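Local structure of protein-L-isoaspartate(D-aspartate) O-methyltransferase (Sulfolobus tokodaii, 1VBF) at residues B[62-68]-B[137-141]; B[144-148]-B[161-165]; B[47-51]-B[101-105]. The protein probably catalyses the methyl esterification of L-isoaspartyl residues in damaged proteins with S-adenosyl-L-methionine as methyl donor, contributing to their repair or degradation. One frame throughout, in Å; residues are numbered along the deposited sequence.

Contact 1: residues B[62-68]-B[137-141]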
HETATM    1  N   MSE B  62     -10.007 -30.562   8.602  1.00 33.12           N
HETATM    2  CA  MSE B  62     -11.051 -30.531   7.595  1.00 35.75           C
HETATM    3  C   MSE B  62     -11.789 -31.859   7.480  1.00 35.39           C
HETATM    4  O   MSE B  62     -13.027 -31.895   7.484  1.00 33.50           O
HETATM    5  CB  MSE B  62     -10.450 -30.129   6.262  1.00 39.67           C
HETATM    6  CG  MSE B  62      -9.799 -28.762   6.331  1.00 44.91           C
HETATM    7 SE   MSE B  62      -9.265 -28.034   4.620  1.00 52.46          SE
HETATM    8  CE  MSE B  62      -7.361 -28.133   4.880  1.00 51.06           C
ATOM      9  N   LEU B  63     -11.035 -32.955   7.389  1.00 35.33           N
ATOM     10  CA  LEU B  63     -11.664 -34.268   7.302  1.00 34.23           C
ATOM     11  C   LEU B  63     -12.454 -34.555   8.572  1.00 34.39           C
ATOM     12  O   LEU B  63     -13.552 -35.103   8.509  1.00 35.60           O
ATOM     13  CB  LEU B  63     -10.624 -35.362   7.088  1.00 33.07           C
ATOM     14  CG  LEU B  63      -9.802 -35.284   5.792  1.00 34.25           C
ATOM     15  CD1 LEU B  63      -9.004 -36.567   5.635  1.00 30.88           C
ATOM     16  CD2 LEU B  63     -10.717 -35.060   4.582  1.00 33.88           C
ATOM     17  N   ASP B  64     -11.913 -34.169   9.725  1.00 34.26           N
ATOM     18  CA  ASP B  64     -12.610 -34.407  10.982  1.00 32.85           C
ATOM     19  C   ASP B  64     -13.940 -33.656  10.982  1.00 33.05           C
ATOM     20  O   ASP B  64     -14.959 -34.153  11.467  1.00 33.06           O
ATOM     21  CB  ASP B  64     -11.731 -33.982  12.163  1.00 30.73           C
ATOM     22  CG  ASP B  64     -12.166 -34.617  13.492  1.00 31.65           C
ATOM     23  OD1 ASP B  64     -12.844 -35.680  13.473  1.00 28.99           O
ATOM     24  OD2 ASP B  64     -11.807 -34.063  14.564  1.00 28.99           O
ATOM     25  N   GLU B  65     -13.942 -32.468  10.399  1.00 33.72           N
ATOM     26  CA  GLU B  65     -15.147 -31.653  10.333  1.00 34.05           C
ATOM     27  C   GLU B  65     -16.130 -32.135   9.270  1.00 34.00           C
ATOM     28  O   GLU B  65     -17.291 -31.712   9.270  1.00 32.34           O
ATOM     29  CB  GLU B  65     -14.767 -30.205  10.040  1.00 36.75           C
ATOM     30  CG  GLU B  65     -14.177 -29.447  11.218  1.00 41.31           C
ATOM     31  CD  GLU B  65     -15.229 -29.095  12.257  1.00 44.26           C
ATOM     32  OE1 GLU B  65     -16.273 -28.522  11.890  1.00 45.76           O
ATOM     33  OE2 GLU B  65     -15.016 -29.388  13.449  1.00 46.29           O
ATOM     34  N   LEU B  66     -15.657 -33.006   8.370  1.00 33.79           N
ATOM     35  CA  LEU B  66     -16.462 -33.545   7.269  1.00 33.56           C
ATOM     36  C   LEU B  66     -17.487 -34.571   7.729  1.00 35.40           C
ATOM     37  O   LEU B  66     -18.419 -34.916   6.980  1.00 34.31           O
ATOM     38  CB  LEU B  66     -15.555 -34.195   6.223  1.00 33.96           C
ATOM     39  CG  LEU B  66     -15.643 -33.811   4.732  1.00 34.01           C
ATOM     40  CD1 LEU B  66     -14.964 -34.908   3.945  1.00 31.56           C
ATOM     41  CD2 LEU B  66     -17.073 -33.643   4.239  1.00 31.47           C
ATOM     42  N   ASP B  67     -17.300 -35.071   8.953  1.00 36.93           N
ATOM     43  CA  ASP B  67     -18.195 -36.058   9.542  1.00 36.58           C
ATOM     44  C   ASP B  67     -18.267 -37.284   8.633  1.00 36.47           C
ATOM     45  O   ASP B  67     -19.291 -37.595   8.036  1.00 35.77           O
ATOM     46  CB  ASP B  67     -19.579 -35.427   9.770  1.00 38.81           C
ATOM     47  CG  ASP B  67     -20.578 -36.382  10.451  1.00 44.23           C
ATOM     48  OD1 ASP B  67     -20.208 -37.075  11.436  1.00 45.40           O
ATOM     49  OD2 ASP B  67     -21.754 -36.424  10.006  1.00 47.04           O
ATOM     50  N   LEU B  68     -17.151 -37.986   8.545  1.00 37.10           N
ATOM     51  CA  LEU B  68     -17.064 -39.165   7.719  1.00 38.06           C
ATOM     52  C   LEU B  68     -17.418 -40.450   8.465  1.00 42.76           C
ATOM     53  O   LEU B  68     -16.963 -40.668   9.587  1.00 42.94           O
ATOM     54  CB  LEU B  68     -15.650 -39.270   7.175  1.00 34.19           C
ATOM     55  CG  LEU B  68     -15.189 -38.170   6.219  1.00 32.20           C
ATOM     56  CD1 LEU B  68     -13.673 -38.282   5.977  1.00 26.49           C
ATOM     57  CD2 LEU B  68     -15.987 -38.279   4.918  1.00 28.00           C
ATOM     58  N   ARG B 137     -20.664 -36.327   0.996  1.00 31.98           N
ATOM     59  CA  ARG B 137     -19.725 -35.309   1.412  1.00 29.76           C
ATOM     60  C   ARG B 137     -18.872 -34.869   0.233  1.00 30.49           C
ATOM     61  O   ARG B 137     -18.704 -35.615  -0.742  1.00 30.41           O
ATOM     62  CB  ARG B 137     -18.788 -35.891   2.479  1.00 27.95           C
ATOM     63  CG  ARG B 137     -19.454 -36.590   3.649  1.00 27.70           C
ATOM     64  CD  ARG B 137     -19.971 -35.606   4.659  1.00 28.36           C
ATOM     65  NE  ARG B 137     -21.347 -35.894   5.033  1.00 30.14           N
ATOM     66  CZ  ARG B 137     -21.725 -36.171   6.267  1.00 28.67           C
ATOM     67  NH1 ARG B 137     -20.809 -36.190   7.214  1.00 29.15           N
ATOM     68  NH2 ARG B 137     -23.001 -36.409   6.551  1.00 27.11           N
ATOM     69  N   VAL B 138     -18.313 -33.663   0.350  1.00 30.00           N
ATOM     70  CA  VAL B 138     -17.415 -33.111  -0.647  1.00 27.50           C
ATOM     71  C   VAL B 138     -16.333 -32.280   0.048  1.00 29.28           C
ATOM     72  O   VAL B 138     -16.630 -31.479   0.934  1.00 30.83           O
ATOM     73  CB  VAL B 138     -18.141 -32.201  -1.631  1.00 25.58           C
ATOM     74  CG1 VAL B 138     -17.130 -31.616  -2.582  1.00 22.35           C
ATOM     75  CG2 VAL B 138     -19.208 -32.964  -2.374  1.00 22.45           C
ATOM     76  N   VAL B 139     -15.078 -32.480  -0.337  1.00 29.40           N
ATOM     77  CA  VAL B 139     -13.967 -31.722   0.229  1.00 29.11           C
ATOM     78  C   VAL B 139     -13.241 -31.096  -0.937  1.00 29.33           C
ATOM     79  O   VAL B 139     -12.995 -31.771  -1.931  1.00 31.52           O
ATOM     80  CB  VAL B 139     -12.920 -32.604   0.881  1.00 29.96           C
ATOM     81  CG1 VAL B 139     -12.195 -31.831   1.987  1.00 29.62           C
ATOM     82  CG2 VAL B 139     -13.546 -33.856   1.355  1.00 31.34           C
ATOM     83  N   VAL B 140     -12.867 -29.827  -0.828  1.00 28.40           N
ATOM     84  CA  VAL B 140     -12.142 -29.182  -1.923  1.00 25.87           C
ATOM     85  C   VAL B 140     -10.825 -28.740  -1.325  1.00 23.84           C
ATOM     86  O   VAL B 140     -10.831 -28.206  -0.245  1.00 25.25           O
ATOM     87  CB  VAL B 140     -12.953 -27.982  -2.466  1.00 23.96           C
ATOM     88  CG1 VAL B 140     -12.396 -27.528  -3.821  1.00 20.57           C
ATOM     89  CG2 VAL B 140     -14.417 -28.384  -2.588  1.00 16.38           C
ATOM     90  N   TRP B 141      -9.707 -28.969  -2.005  1.00 23.13           N
ATOM     91  CA  TRP B 141      -8.404 -28.603  -1.462  1.00 23.86           C
ATOM     92  C   TRP B 141      -7.778 -27.407  -2.142  1.00 24.40           C
ATOM     93  O   TRP B 141      -6.559 -27.326  -2.313  1.00 25.88           O
ATOM     94  CB  TRP B 141      -7.422 -29.783  -1.534  1.00 25.74           C
ATOM     95  CG  TRP B 141      -7.844 -30.989  -0.735  1.00 29.18           C
ATOM     96  CD1 TRP B 141      -8.376 -32.138  -1.226  1.00 29.48           C
ATOM     97  CD2 TRP B 141      -7.849 -31.129   0.703  1.00 31.62           C
ATOM     98  NE1 TRP B 141      -8.725 -32.981  -0.203  1.00 31.14           N
ATOM     99  CE2 TRP B 141      -8.416 -32.397   0.987  1.00 31.26           C
ATOM    100  CE3 TRP B 141      -7.439 -30.310   1.766  1.00 32.45           C
ATOM    101  CZ2 TRP B 141      -8.583 -32.872   2.302  1.00 30.72           C
ATOM    102  CZ3 TRP B 141      -7.612 -30.792   3.087  1.00 33.60           C
ATOM    103  CH2 TRP B 141      -8.179 -32.058   3.332  1.00 32.66           C
TER

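Contact 2: residues B[144-148]-B[161-165]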
ATOM      1  N   ALA B 144     -11.915 -21.218  -4.053  1.00 28.86           N
ATOM      2  CA  ALA B 144     -12.760 -20.869  -5.198  1.00 29.66           C
ATOM      3  C   ALA B 144     -13.279 -19.422  -5.102  1.00 30.97           C
ATOM      4  O   ALA B 144     -13.320 -18.833  -4.021  1.00 32.02           O
ATOM      5  CB  ALA B 144     -13.927 -21.824  -5.290  1.00 28.04           C
ATOM      6  N   PRO B 145     -13.680 -18.828  -6.234  1.00 30.66           N
ATOM      7  CA  PRO B 145     -14.177 -17.452  -6.163  1.00 30.09           C
ATOM      8  C   PRO B 145     -15.475 -17.378  -5.364  1.00 30.58           C
ATOM      9  O   PRO B 145     -15.765 -16.376  -4.729  1.00 29.78           O
ATOM     10  CB  PRO B 145     -14.377 -17.085  -7.628  1.00 31.28           C
ATOM     11  CG  PRO B 145     -13.428 -18.033  -8.372  1.00 31.01           C
ATOM     12  CD  PRO B 145     -13.610 -19.306  -7.626  1.00 29.51           C
ATOM     13  N   THR B 146     -16.255 -18.452  -5.401  1.00 31.87           N
ATOM     14  CA  THR B 146     -17.520 -18.517  -4.671  1.00 33.38           C
ATOM     15  C   THR B 146     -17.764 -19.979  -4.382  1.00 35.09           C
ATOM     16  O   THR B 146     -16.912 -20.828  -4.642  1.00 37.56           O
ATOM     17  CB  THR B 146     -18.754 -18.112  -5.519  1.00 32.59           C
ATOM     18  OG1 THR B 146     -18.374 -17.213  -6.551  1.00 36.83           O
ATOM     19  CG2 THR B 146     -19.785 -17.455  -4.665  1.00 30.17           C
ATOM     20  N   LEU B 147     -18.963 -20.251  -3.880  1.00 34.82           N
ATOM     21  CA  LEU B 147     -19.417 -21.589  -3.583  1.00 33.89           C
ATOM     22  C   LEU B 147     -19.408 -22.357  -4.907  1.00 33.32           C
ATOM     23  O   LEU B 147     -19.978 -21.907  -5.898  1.00 32.38           O
ATOM     24  CB  LEU B 147     -20.839 -21.512  -3.047  1.00 35.60           C
ATOM     25  CG  LEU B 147     -21.328 -22.523  -2.017  1.00 37.24           C
ATOM     26  CD1 LEU B 147     -22.853 -22.607  -2.120  1.00 38.50           C
ATOM     27  CD2 LEU B 147     -20.720 -23.877  -2.269  1.00 39.86           C
ATOM     28  N   LEU B 148     -18.740 -23.503  -4.929  1.00 33.48           N
ATOM     29  CA  LEU B 148     -18.686 -24.309  -6.132  1.00 33.81           C
ATOM     30  C   LEU B 148     -20.057 -24.917  -6.353  1.00 35.64           C
ATOM     31  O   LEU B 148     -20.528 -25.746  -5.591  1.00 35.28           O
ATOM     32  CB  LEU B 148     -17.625 -25.389  -6.001  1.00 32.71           C
ATOM     33  CG  LEU B 148     -16.214 -24.823  -6.030  1.00 30.83           C
ATOM     34  CD1 LEU B 148     -15.237 -25.878  -5.586  1.00 30.54           C
ATOM     35  CD2 LEU B 148     -15.900 -24.347  -7.416  1.00 28.71           C
HETATM   36  N   MSE B 161     -20.486 -30.097   2.854  1.00 38.84           N
HETATM   37  CA  MSE B 161     -19.345 -29.764   2.005  1.00 40.61           C
HETATM   38  C   MSE B 161     -18.394 -28.812   2.718  1.00 38.54           C
HETATM   39  O   MSE B 161     -18.828 -27.904   3.427  1.00 39.33           O
HETATM   40  CB  MSE B 161     -19.781 -29.125   0.688  1.00 44.33           C
HETATM   41  CG  MSE B 161     -18.598 -28.690  -0.196  1.00 50.80           C
HETATM   42 SE   MSE B 161     -19.134 -27.905  -1.923  1.00 63.68          SE
HETATM   43  CE  MSE B 161     -17.580 -28.365  -2.933  1.00 58.58           C
ATOM     44  N   ILE B 162     -17.098 -29.035   2.542  1.00 34.88           N
ATOM     45  CA  ILE B 162     -16.091 -28.174   3.129  1.00 31.79           C
ATOM     46  C   ILE B 162     -15.167 -27.664   2.027  1.00 31.64           C
ATOM     47  O   ILE B 162     -14.631 -28.456   1.253  1.00 32.34           O
ATOM     48  CB  ILE B 162     -15.287 -28.928   4.221  1.00 31.24           C
ATOM     49  CG1 ILE B 162     -16.177 -29.093   5.453  1.00 32.04           C
ATOM     50  CG2 ILE B 162     -13.986 -28.171   4.604  1.00 28.61           C
ATOM     51  CD1 ILE B 162     -15.526 -29.774   6.622  1.00 30.69           C
ATOM     52  N   LEU B 163     -15.013 -26.342   1.930  1.00 29.52           N
ATOM     53  CA  LEU B 163     -14.121 -25.738   0.939  1.00 30.56           C
ATOM     54  C   LEU B 163     -13.703 -24.348   1.319  1.00 32.21           C
ATOM     55  O   LEU B 163     -14.403 -23.684   2.076  1.00 34.91           O
ATOM     56  CB  LEU B 163     -14.767 -25.630  -0.441  1.00 28.85           C
ATOM     57  CG  LEU B 163     -16.170 -25.044  -0.697  1.00 29.66           C
ATOM     58  CD1 LEU B 163     -16.703 -24.186   0.427  1.00 29.79           C
ATOM     59  CD2 LEU B 163     -16.103 -24.261  -1.980  1.00 30.27           C
ATOM     60  N   PRO B 164     -12.555 -23.880   0.796  1.00 33.01           N
ATOM     61  CA  PRO B 164     -12.041 -22.534   1.069  1.00 33.57           C
ATOM     62  C   PRO B 164     -12.616 -21.598  -0.007  1.00 35.49           C
ATOM     63  O   PRO B 164     -12.484 -21.861  -1.209  1.00 36.69           O
ATOM     64  CB  PRO B 164     -10.527 -22.675   0.902  1.00 31.96           C
ATOM     65  CG  PRO B 164     -10.294 -24.155   0.677  1.00 33.26           C
ATOM     66  CD  PRO B 164     -11.548 -24.671   0.075  1.00 32.33           C
ATOM     67  N   ILE B 165     -13.275 -20.526   0.414  1.00 36.14           N
ATOM     68  CA  ILE B 165     -13.818 -19.569  -0.539  1.00 36.70           C
ATOM     69  C   ILE B 165     -13.129 -18.216  -0.400  1.00 36.95           C
ATOM     70  O   ILE B 165     -13.004 -17.672   0.696  1.00 39.21           O
ATOM     71  CB  ILE B 165     -15.338 -19.335  -0.346  1.00 36.28           C
ATOM     72  CG1 ILE B 165     -16.108 -20.635  -0.569  1.00 32.88           C
ATOM     73  CG2 ILE B 165     -15.825 -18.250  -1.326  1.00 35.62           C
ATOM     74  CD1 ILE B 165     -17.576 -20.462  -0.370  1.00 29.07           C
TER

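Contact 3: residues B[47-51]-B[101-105]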
ATOM      1  N   ILE B  47       5.051 -29.778  -4.106  1.00 37.79           N
ATOM      2  CA  ILE B  47       4.989 -30.990  -4.912  1.00 36.95           C
ATOM      3  C   ILE B  47       5.244 -30.670  -6.381  1.00 37.80           C
ATOM      4  O   ILE B  47       6.009 -31.347  -7.058  1.00 37.78           O
ATOM      5  CB  ILE B  47       3.631 -31.648  -4.787  1.00 36.47           C
ATOM      6  CG1 ILE B  47       3.338 -31.933  -3.312  1.00 35.01           C
ATOM      7  CG2 ILE B  47       3.606 -32.917  -5.624  1.00 37.72           C
ATOM      8  CD1 ILE B  47       4.349 -32.844  -2.680  1.00 33.42           C
ATOM      9  N   LEU B  48       4.589 -29.626  -6.866  1.00 38.76           N
ATOM     10  CA  LEU B  48       4.751 -29.187  -8.241  1.00 40.08           C
ATOM     11  C   LEU B  48       4.808 -27.665  -8.274  1.00 39.63           C
ATOM     12  O   LEU B  48       4.314 -27.007  -7.365  1.00 39.80           O
ATOM     13  CB  LEU B  48       3.565 -29.664  -9.088  1.00 42.58           C
ATOM     14  CG  LEU B  48       3.529 -31.135  -9.530  1.00 44.40           C
ATOM     15  CD1 LEU B  48       2.298 -31.382 -10.410  1.00 43.77           C
ATOM     16  CD2 LEU B  48       4.809 -31.465 -10.309  1.00 45.23           C
ATOM     17  N   PRO B  49       5.412 -27.082  -9.323  1.00 38.60           N
ATOM     18  CA  PRO B  49       5.474 -25.622  -9.386  1.00 37.12           C
ATOM     19  C   PRO B  49       4.065 -25.047  -9.237  1.00 37.36           C
ATOM     20  O   PRO B  49       3.173 -25.362 -10.012  1.00 38.84           O
ATOM     21  CB  PRO B  49       6.060 -25.375 -10.766  1.00 36.36           C
ATOM     22  CG  PRO B  49       6.954 -26.551 -10.965  1.00 35.35           C
ATOM     23  CD  PRO B  49       6.090 -27.682 -10.487  1.00 36.99           C
ATOM     24  N   GLY B  50       3.863 -24.229  -8.214  1.00 37.40           N
ATOM     25  CA  GLY B  50       2.562 -23.640  -7.979  1.00 35.83           C
ATOM     26  C   GLY B  50       1.602 -24.526  -7.213  1.00 38.15           C
ATOM     27  O   GLY B  50       0.503 -24.068  -6.871  1.00 39.83           O
ATOM     28  N   ILE B  51       1.995 -25.766  -6.905  1.00 38.70           N
ATOM     29  CA  ILE B  51       1.104 -26.690  -6.193  1.00 37.78           C
ATOM     30  C   ILE B  51       1.641 -27.329  -4.913  1.00 37.49           C
ATOM     31  O   ILE B  51       2.693 -27.963  -4.915  1.00 36.42           O
ATOM     32  CB  ILE B  51       0.671 -27.810  -7.125  1.00 38.06           C
ATOM     33  CG1 ILE B  51       0.200 -27.217  -8.446  1.00 38.66           C
ATOM     34  CG2 ILE B  51      -0.438 -28.594  -6.494  1.00 36.99           C
ATOM     35  CD1 ILE B  51      -0.059 -28.244  -9.494  1.00 42.87           C
ATOM     36  N   ASN B 101      -4.562 -31.422 -12.870  1.00 34.00           N
ATOM     37  CA  ASN B 101      -3.191 -31.381 -13.361  1.00 35.35           C
ATOM     38  C   ASN B 101      -2.742 -32.780 -13.694  1.00 36.21           C
ATOM     39  O   ASN B 101      -2.743 -33.662 -12.841  1.00 35.64           O
ATOM     40  CB  ASN B 101      -2.292 -30.750 -12.299  1.00 36.71           C
ATOM     41  CG  ASN B 101      -0.833 -30.716 -12.704  1.00 39.07           C
ATOM     42  OD1 ASN B 101      -0.177 -31.754 -12.820  1.00 41.49           O
ATOM     43  ND2 ASN B 101      -0.310 -29.521 -12.911  1.00 38.47           N
ATOM     44  N   GLU B 102      -2.364 -32.981 -14.947  1.00 37.82           N
ATOM     45  CA  GLU B 102      -1.946 -34.291 -15.390  1.00 40.40           C
ATOM     46  C   GLU B 102      -0.743 -34.874 -14.662  1.00 39.65           C
ATOM     47  O   GLU B 102      -0.794 -36.024 -14.235  1.00 41.32           O
ATOM     48  CB  GLU B 102      -1.701 -34.292 -16.901  1.00 43.56           C
ATOM     49  CG  GLU B 102      -1.303 -35.677 -17.423  1.00 50.36           C
ATOM     50  CD  GLU B 102      -1.691 -35.939 -18.875  1.00 52.31           C
ATOM     51  OE1 GLU B 102      -1.166 -36.921 -19.452  1.00 54.69           O
ATOM     52  OE2 GLU B 102      -2.519 -35.182 -19.428  1.00 52.91           O
ATOM     53  N   LYS B 103       0.335 -34.111 -14.509  1.00 39.02           N
ATOM     54  CA  LYS B 103       1.512 -34.626 -13.821  1.00 37.92           C
ATOM     55  C   LYS B 103       1.153 -35.111 -12.425  1.00 39.14           C
ATOM     56  O   LYS B 103       1.628 -36.145 -11.979  1.00 40.46           O
ATOM     57  CB  LYS B 103       2.588 -33.557 -13.739  1.00 36.73           C
ATOM     58  CG  LYS B 103       2.998 -33.054 -15.093  1.00 37.08           C
ATOM     59  CD  LYS B 103       4.220 -32.173 -15.015  1.00 38.78           C
ATOM     60  CE  LYS B 103       4.601 -31.632 -16.377  1.00 38.13           C
ATOM     61  NZ  LYS B 103       4.892 -32.758 -17.300  1.00 43.49           N
HETATM   62  N   MSE B 104       0.301 -34.359 -11.741  1.00 39.49           N
HETATM   63  CA  MSE B 104      -0.158 -34.711 -10.411  1.00 40.02           C
HETATM   64  C   MSE B 104      -0.974 -36.013 -10.460  1.00 38.52           C
HETATM   65  O   MSE B 104      -0.823 -36.891  -9.605  1.00 37.46           O
HETATM   66  CB  MSE B 104      -1.017 -33.572  -9.853  1.00 45.25           C
HETATM   67  CG  MSE B 104      -1.464 -33.770  -8.405  1.00 52.65           C
HETATM   68 SE   MSE B 104      -0.052 -33.660  -7.036  1.00 65.74          SE
HETATM   69  CE  MSE B 104       1.510 -33.307  -8.128  1.00 60.55           C
ATOM     70  N   TYR B 105      -1.843 -36.109 -11.466  1.00 36.95           N
ATOM     71  CA  TYR B 105      -2.706 -37.267 -11.712  1.00 35.81           C
ATOM     72  C   TYR B 105      -1.855 -38.531 -11.873  1.00 35.85           C
ATOM     73  O   TYR B 105      -2.195 -39.612 -11.371  1.00 34.53           O
ATOM     74  CB  TYR B 105      -3.508 -37.030 -13.001  1.00 36.72           C
ATOM     75  CG  TYR B 105      -4.393 -38.179 -13.435  1.00 36.36           C
ATOM     76  CD1 TYR B 105      -5.531 -38.504 -12.714  1.00 36.07           C
ATOM     77  CD2 TYR B 105      -4.071 -38.964 -14.546  1.00 36.33           C
ATOM     78  CE1 TYR B 105      -6.324 -39.582 -13.074  1.00 36.03           C
ATOM     79  CE2 TYR B 105      -4.860 -40.039 -14.913  1.00 35.19           C
ATOM     80  CZ  TYR B 105      -5.983 -40.340 -14.169  1.00 35.66           C
ATOM     81  OH  TYR B 105      -6.772 -41.404 -14.511  1.00 36.02           O
TER

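Contact 1: residues B[62-68]-B[137-141]
The selenomethionine side chain of M62 lies against the six-membered ring of W141, its SE 4.6 Å from the ring centroid in an oblique Met-aromatic contact. L63 reaches the edge of the same indole, with CD2 3.8 Å from W141 CZ2, and also approaches V139 (CD2 to CG1, 4.4 Å). This is helix-on-sheet packing in the Rossmann-like methyltransferase fold: the end of helix 56-65 covers one face of central strand 135-140, where R137 and V139 point toward the helix while V138 and V140 turn to the other face and meet M161. L66 packs over V139 and the aliphatic part of R137. Beyond it D67, with positive phi, takes the chain out of helical geometry. Here R137 NH1 donates to L66 O at 2.7 Å and forms a salt bridge with D67 OD2 at 3.0 Å, although NH1 and L66 O both sit too close to a neighbour in the model and are less surely placed. Y84 stacks on the indole. The chemistry is thus graded along residues 137-141, from selenium, aromatic and aliphatic packing at W141 and V139 to a charged end, where the guanidinium of R137, a buried residue, meets the D67 carboxylate and the L66 carbonyl.

Contact 2: residues B[144-148]-B[161-165]
Strand 159-165 runs parallel to 135-140 in the central sheet of the Rossmann-like fold, and residues 144-148 belong to the crossover connection between them, which passes through helix 149-154. M161 points toward that connection: its SE lies 4.3 Å from L147 CD2 and its CE 4.3 Å from L148 CB. I162, out of reach of residues 144-148, packs on L173 and K175 of strand 171-177. L163 again points toward the loop, and its CD2 packs 4.0 Å from L148 CD1, with V140 lying beside both leucines. P164 has no amide hydrogen to give, but its carbonyl serves the loop. I165 closes the segment under residues 145-147, its CD1 4.3 Å from L147 CB and its CG2 3.9 Å from P145 O; Y203 of the second subunit covers I165 and T146, so the contact adjoins a subunit interface. A144 and I165 form a single beta bridge, in which A144 N donates to P164 O at 3.0 Å and I165 CA approaches A144 O at 3.6 Å.

Contact 3: residues B[47-51]-B[101-105]
A type II turn from L48 to I51 joins strands 45-48 and 51-53 into a hairpin, and a classic beta bulge places both I47 and L48 opposite I51: I47 N and L48 N donate to I51 O at 3.1 and 3.2 Å. G50, at phi 84°, occupies a turn position where a CB would collide with the preceding carbonyl. Facing the hairpin is the start of helix 102-109, with N101 as its N-cap; N101 OD1 accepts from M104 N at 2.9 Å. L48 is the central side chain, its CD1 4.0 Å from K103 CB and 3.5 Å from N101 OD1, and it packs on the M104 side chain. I47 CG2 also meets M104, 3.3 Å from its CE, while I51 CD1 lies 3.7 Å from N101 ND2. From the third subunit, Y36 makes a cation-pi contact with K103 and N32 packs on L48. No hydrogen bond joins the two segments, so packing of side chains, not directed bonds, fits hairpin 45-53 to the helix N terminus.

Contacts 1 and 2 are buried and share the central sheet: strands 135-140 and 159-165 are neighbours, linked by V138 O to I162 N at 3.0 Å and V140 N to I162 O at 3.1 Å. With centres about 12 Å apart, the two contacts cover opposite faces of this strand pair, a helix end on one and a crossover loop on the other. The one charged pair across any of the contacts sits at the partly exposed D67 end of contact 1, whereas contact 2 is largely apolar. Contact 3 is peripheral and partly buried, its centre about 22 Å from that of contact 1 and 21 Å from that of contact 2. Contacts 2 and 3 adjoin different neighbouring subunits; contact 1 touches no other chain.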